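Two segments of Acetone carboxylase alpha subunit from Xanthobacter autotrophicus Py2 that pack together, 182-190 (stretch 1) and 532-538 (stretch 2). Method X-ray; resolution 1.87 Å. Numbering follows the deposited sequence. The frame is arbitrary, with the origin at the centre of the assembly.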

ATOM      1  N   VAL A 182      -0.341  -5.746  -7.424  1.00 12.32           N
ATOM      2  CA  VAL A 182      -1.337  -6.750  -7.869  1.00 12.57           C
ATOM      3  C   VAL A 182      -0.653  -7.898  -8.662  1.00 12.75           C
ATOM      4  O   VAL A 182      -0.874  -9.082  -8.365  1.00 12.91           O
ATOM      5  CB  VAL A 182      -2.463  -6.092  -8.695  1.00 12.65           C
ATOM      6  CG1 VAL A 182      -3.363  -7.135  -9.376  1.00 12.87           C
ATOM      7  CG2 VAL A 182      -3.283  -5.145  -7.793  1.00 12.60           C
ATOM      8  N   GLY A 183       0.182  -7.538  -9.624  1.00 12.69           N
ATOM      9  CA  GLY A 183       0.975  -8.527 -10.373  1.00 12.84           C
ATOM     10  C   GLY A 183       2.280  -8.911  -9.662  1.00 12.80           C
ATOM     11  O   GLY A 183       2.956  -8.040  -9.114  1.00 12.63           O
ATOM     12  N   PRO A 184       2.650 -10.207  -9.695  1.00 12.99           N
ATOM     13  CA  PRO A 184       3.864 -10.698  -9.049  1.00 13.17           C
ATOM     14  C   PRO A 184       5.115 -10.575  -9.899  1.00 13.24           C
ATOM     15  O   PRO A 184       5.418 -11.448 -10.710  1.00 13.61           O
ATOM     16  CB  PRO A 184       3.549 -12.175  -8.798  1.00 13.31           C
ATOM     17  CG  PRO A 184       2.637 -12.559  -9.925  1.00 13.40           C
ATOM     18  CD  PRO A 184       1.812 -11.321 -10.186  1.00 13.29           C
ATOM     19  N   GLY A 185       5.847  -9.500  -9.686  1.00 13.17           N
ATOM     20  CA  GLY A 185       7.073  -9.171 -10.418  1.00 13.01           C
ATOM     21  C   GLY A 185       7.452  -7.719 -10.144  1.00 12.83           C
ATOM     22  O   GLY A 185       6.714  -7.006  -9.436  1.00 12.77           O
ATOM     23  N   SER A 186       8.571  -7.264 -10.724  1.00 12.81           N
ATOM     24  CA  SER A 186       9.001  -5.858 -10.601  1.00 12.68           C
ATOM     25  C   SER A 186       8.305  -4.955 -11.615  1.00 13.00           C
ATOM     26  O   SER A 186       7.943  -3.822 -11.287  1.00 13.08           O
ATOM     27  CB  SER A 186      10.512  -5.709 -10.783  1.00 12.71           C
ATOM     28  OG  SER A 186      11.301  -6.687 -10.117  1.00 12.59           O
ATOM     29  N   MET A 187       8.127  -5.461 -12.842  1.00 13.06           N
ATOM     30  CA  MET A 187       7.579  -4.712 -13.987  1.00 13.41           C
ATOM     31  C   MET A 187       6.121  -5.122 -14.231  1.00 13.42           C
ATOM     32  O   MET A 187       5.727  -5.570 -15.307  1.00 13.55           O
ATOM     33  CB  MET A 187       8.416  -5.010 -15.239  1.00 13.63           C
ATOM     34  CG  MET A 187       9.924  -4.959 -15.075  1.00 13.65           C
ATOM     35  SD  MET A 187      10.572  -3.468 -14.254  1.00 13.59           S
ATOM     36  CE  MET A 187      12.312  -3.798 -14.456  1.00 13.55           C
ATOM     37  N   ALA A 188       5.332  -4.992 -13.164  1.00 13.50           N
ATOM     38  CA  ALA A 188       4.095  -5.733 -13.015  1.00 13.56           C
ATOM     39  C   ALA A 188       2.933  -5.159 -13.849  1.00 13.43           C
ATOM     40  O   ALA A 188       2.883  -3.948 -14.125  1.00 13.27           O
ATOM     41  CB  ALA A 188       3.711  -5.726 -11.551  1.00 13.65           C
ATOM     42  N   THR A 189       2.042  -6.071 -14.240  1.00 13.54           N
ATOM     43  CA  THR A 189       0.772  -5.782 -14.876  1.00 13.54           C
ATOM     44  C   THR A 189      -0.349  -6.296 -13.958  1.00 13.29           C
ATOM     45  O   THR A 189      -0.097  -7.132 -13.084  1.00 13.14           O
ATOM     46  CB  THR A 189       0.623  -6.503 -16.214  1.00 13.90           C
ATOM     47  OG1 THR A 189       0.736  -7.922 -16.001  1.00 14.35           O
ATOM     48  CG2 THR A 189       1.701  -6.068 -17.186  1.00 14.06           C
ATOM     49  N   GLY A 190      -1.562  -5.809 -14.204  1.00 13.28           N
ATOM     50  CA  GLY A 190      -2.754  -6.191 -13.436  1.00 13.39           C
ATOM     51  C   GLY A 190      -3.469  -5.000 -12.887  1.00 13.39           C
ATOM     52  O   GLY A 190      -4.651  -4.805 -13.165  1.00 13.61           O
ATOM     53  N   TRP A 532       1.565 -21.774  -8.825  1.00 13.29           N
ATOM     54  CA  TRP A 532       2.446 -20.889  -9.554  1.00 13.01           C
ATOM     55  C   TRP A 532       1.703 -20.157 -10.723  1.00 12.96           C
ATOM     56  O   TRP A 532       0.779 -20.736 -11.345  1.00 13.20           O
ATOM     57  CB  TRP A 532       3.655 -21.706 -10.081  1.00 12.87           C
ATOM     58  CG  TRP A 532       4.807 -20.857 -10.581  1.00 12.63           C
ATOM     59  CD1 TRP A 532       5.222 -20.703 -11.864  1.00 12.47           C
ATOM     60  CD2 TRP A 532       5.677 -20.049  -9.776  1.00 12.46           C
ATOM     61  NE1 TRP A 532       6.275 -19.851 -11.913  1.00 12.27           N
ATOM     62  CE2 TRP A 532       6.582 -19.435 -10.640  1.00 12.29           C
ATOM     63  CE3 TRP A 532       5.787 -19.819  -8.404  1.00 12.53           C
ATOM     64  CZ2 TRP A 532       7.570 -18.566 -10.189  1.00 12.21           C
ATOM     65  CZ3 TRP A 532       6.771 -18.956  -7.947  1.00 12.44           C
ATOM     66  CH2 TRP A 532       7.659 -18.344  -8.851  1.00 12.20           C
ATOM     67  N   THR A 533       2.109 -18.905 -10.978  1.00 12.71           N
ATOM     68  CA  THR A 533       1.634 -18.101 -12.145  1.00 12.75           C
ATOM     69  C   THR A 533       2.814 -17.405 -12.843  1.00 12.52           C
ATOM     70  O   THR A 533       3.855 -17.191 -12.220  1.00 12.34           O
ATOM     71  CB  THR A 533       0.631 -16.995 -11.764  1.00 12.79           C
ATOM     72  OG1 THR A 533       1.247 -16.087 -10.838  1.00 12.85           O
ATOM     73  CG2 THR A 533      -0.631 -17.604 -11.168  1.00 13.05           C
ATOM     74  N   MET A 534       2.665 -17.103 -14.147  1.00 12.44           N
ATOM     75  CA  MET A 534       3.649 -16.309 -14.893  1.00 12.22           C
ATOM     76  C   MET A 534       2.964 -15.373 -15.903  1.00 11.89           C
ATOM     77  O   MET A 534       1.799 -15.564 -16.262  1.00 11.94           O
ATOM     78  CB  MET A 534       4.678 -17.205 -15.616  1.00 12.53           C
ATOM     79  CG  MET A 534       5.342 -18.270 -14.728  1.00 12.94           C
ATOM     80  SD  MET A 534       6.644 -19.253 -15.498  1.00 13.51           S
ATOM     81  CE  MET A 534       7.931 -18.013 -15.744  1.00 13.18           C
ATOM     82  N   PHE A 535       3.697 -14.373 -16.367  1.00 11.48           N
ATOM     83  CA  PHE A 535       3.222 -13.441 -17.393  1.00 11.39           C
ATOM     84  C   PHE A 535       4.399 -12.832 -18.181  1.00 11.24           C
ATOM     85  O   PHE A 535       5.570 -13.013 -17.824  1.00 11.01           O
ATOM     86  CB  PHE A 535       2.270 -12.377 -16.816  1.00 11.31           C
ATOM     87  CG  PHE A 535       2.885 -11.443 -15.768  1.00 11.32           C
ATOM     88  CD1 PHE A 535       2.972 -11.830 -14.419  1.00 11.33           C
ATOM     89  CD2 PHE A 535       3.317 -10.161 -16.122  1.00 11.12           C
ATOM     90  CE1 PHE A 535       3.494 -10.976 -13.453  1.00 11.41           C
ATOM     91  CE2 PHE A 535       3.842  -9.303 -15.168  1.00 11.26           C
ATOM     92  CZ  PHE A 535       3.934  -9.701 -13.848  1.00 11.32           C
ATOM     93  N   PHE A 536       4.043 -12.207 -19.301  1.00 11.42           N
ATOM     94  CA  PHE A 536       4.988 -11.584 -20.246  1.00 11.48           C
ATOM     95  C   PHE A 536       4.844 -10.062 -20.230  1.00 11.53           C
ATOM     96  O   PHE A 536       3.728  -9.537 -20.047  1.00 11.74           O
ATOM     97  CB  PHE A 536       4.683 -12.087 -21.702  1.00 11.48           C
ATOM     98  CG  PHE A 536       4.962 -13.554 -21.935  1.00 11.58           C
ATOM     99  CD1 PHE A 536       4.008 -14.517 -21.653  1.00 11.84           C
ATOM    100  CD2 PHE A 536       6.161 -13.971 -22.468  1.00 11.66           C
ATOM    101  CE1 PHE A 536       4.247 -15.885 -21.870  1.00 11.92           C
ATOM    102  CE2 PHE A 536       6.420 -15.332 -22.692  1.00 11.76           C
ATOM    103  CZ  PHE A 536       5.458 -16.302 -22.374  1.00 11.87           C
ATOM    104  N   MET A 537       5.938  -9.348 -20.451  1.00 11.64           N
ATOM    105  CA  MET A 537       5.937  -7.873 -20.538  1.00 11.83           C
ATOM    106  C   MET A 537       7.075  -7.366 -21.436  1.00 11.54           C
ATOM    107  O   MET A 537       8.243  -7.501 -21.103  1.00 11.16           O
ATOM    108  CB  MET A 537       6.062  -7.229 -19.135  1.00 12.08           C
ATOM    109  CG  MET A 537       5.922  -5.695 -19.107  1.00 12.43           C
ATOM    110  SD  MET A 537       4.418  -5.041 -19.856  1.00 13.38           S
ATOM    111  CE  MET A 537       4.967  -4.036 -21.245  1.00 13.37           C
ATOM    112  N   GLY A 538       6.686  -6.767 -22.569  1.00 11.59           N
ATOM    113  CA  GLY A 538       7.606  -6.198 -23.577  1.00 11.70           C
ATOM    114  C   GLY A 538       6.848  -5.671 -24.792  1.00 11.84           C
ATOM    115  O   GLY A 538       5.610  -5.790 -24.871  1.00 12.16           O
TER

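One aromatic ring organises this contact. Phe-535, the last strand residue of stretch 2, gives up 106 Å² to the other stretch, about twice as much as any other residue here, and its p rotamer (chi1 63°) sends the ring into the irregular loop 182-190. The loop bends around it: Gly-183, Pro-184, Met-187, Ala-188 and Thr-189 all come within 4.5 Å of ring carbons. Much of that lining is backbone. Pro-184 O lies 3.4 Å from Phe-535 CE1, Met-187 O meets the ring edge at 4.2 Å from CE2, and Ala-188 CA sits 4.1 Å from CZ.

Two glycines lie beside the ring, but it does not clearly exclude a CB at either. A CB on Gly-185 would fall about 3.5 Å from Phe-535 CZ, close but not prohibitive; at Gly-183 the stronger constraint is internal, because a CB there would clash with Thr-189 O at 2.1 Å.

Thr-189 covers 53 Å² and works on two neighbours. Its OG1 approaches Phe-535 CD2 at 3.4 Å while hydrogen-bonding elsewhere in the structure, so the hydroxyl can rest against carbon without losing its polar partner. Its methyl CG2 reaches Met-537 SD at 3.9 Å. The backbone is less well served, since Thr-189 N is buried by the contact with no partner in the model.

Pro-184, at 49 Å², adds the apolar side-chain contact, CD to Phe-535 CE1 at 3.7 Å, and its CG lies 3.9 Å from Thr-533 OG1.

The strand's alternation sets the pattern: Thr-533 and Phe-535 point toward the loop, while Met-534 points away. Met-537 continues the contacting side beyond the strand. No hydrogen bond crosses between the stretches, so the rule to read here is fit: a ring in a pocket built largely of backbone, with nearby hydroxyls satisfied elsewhere.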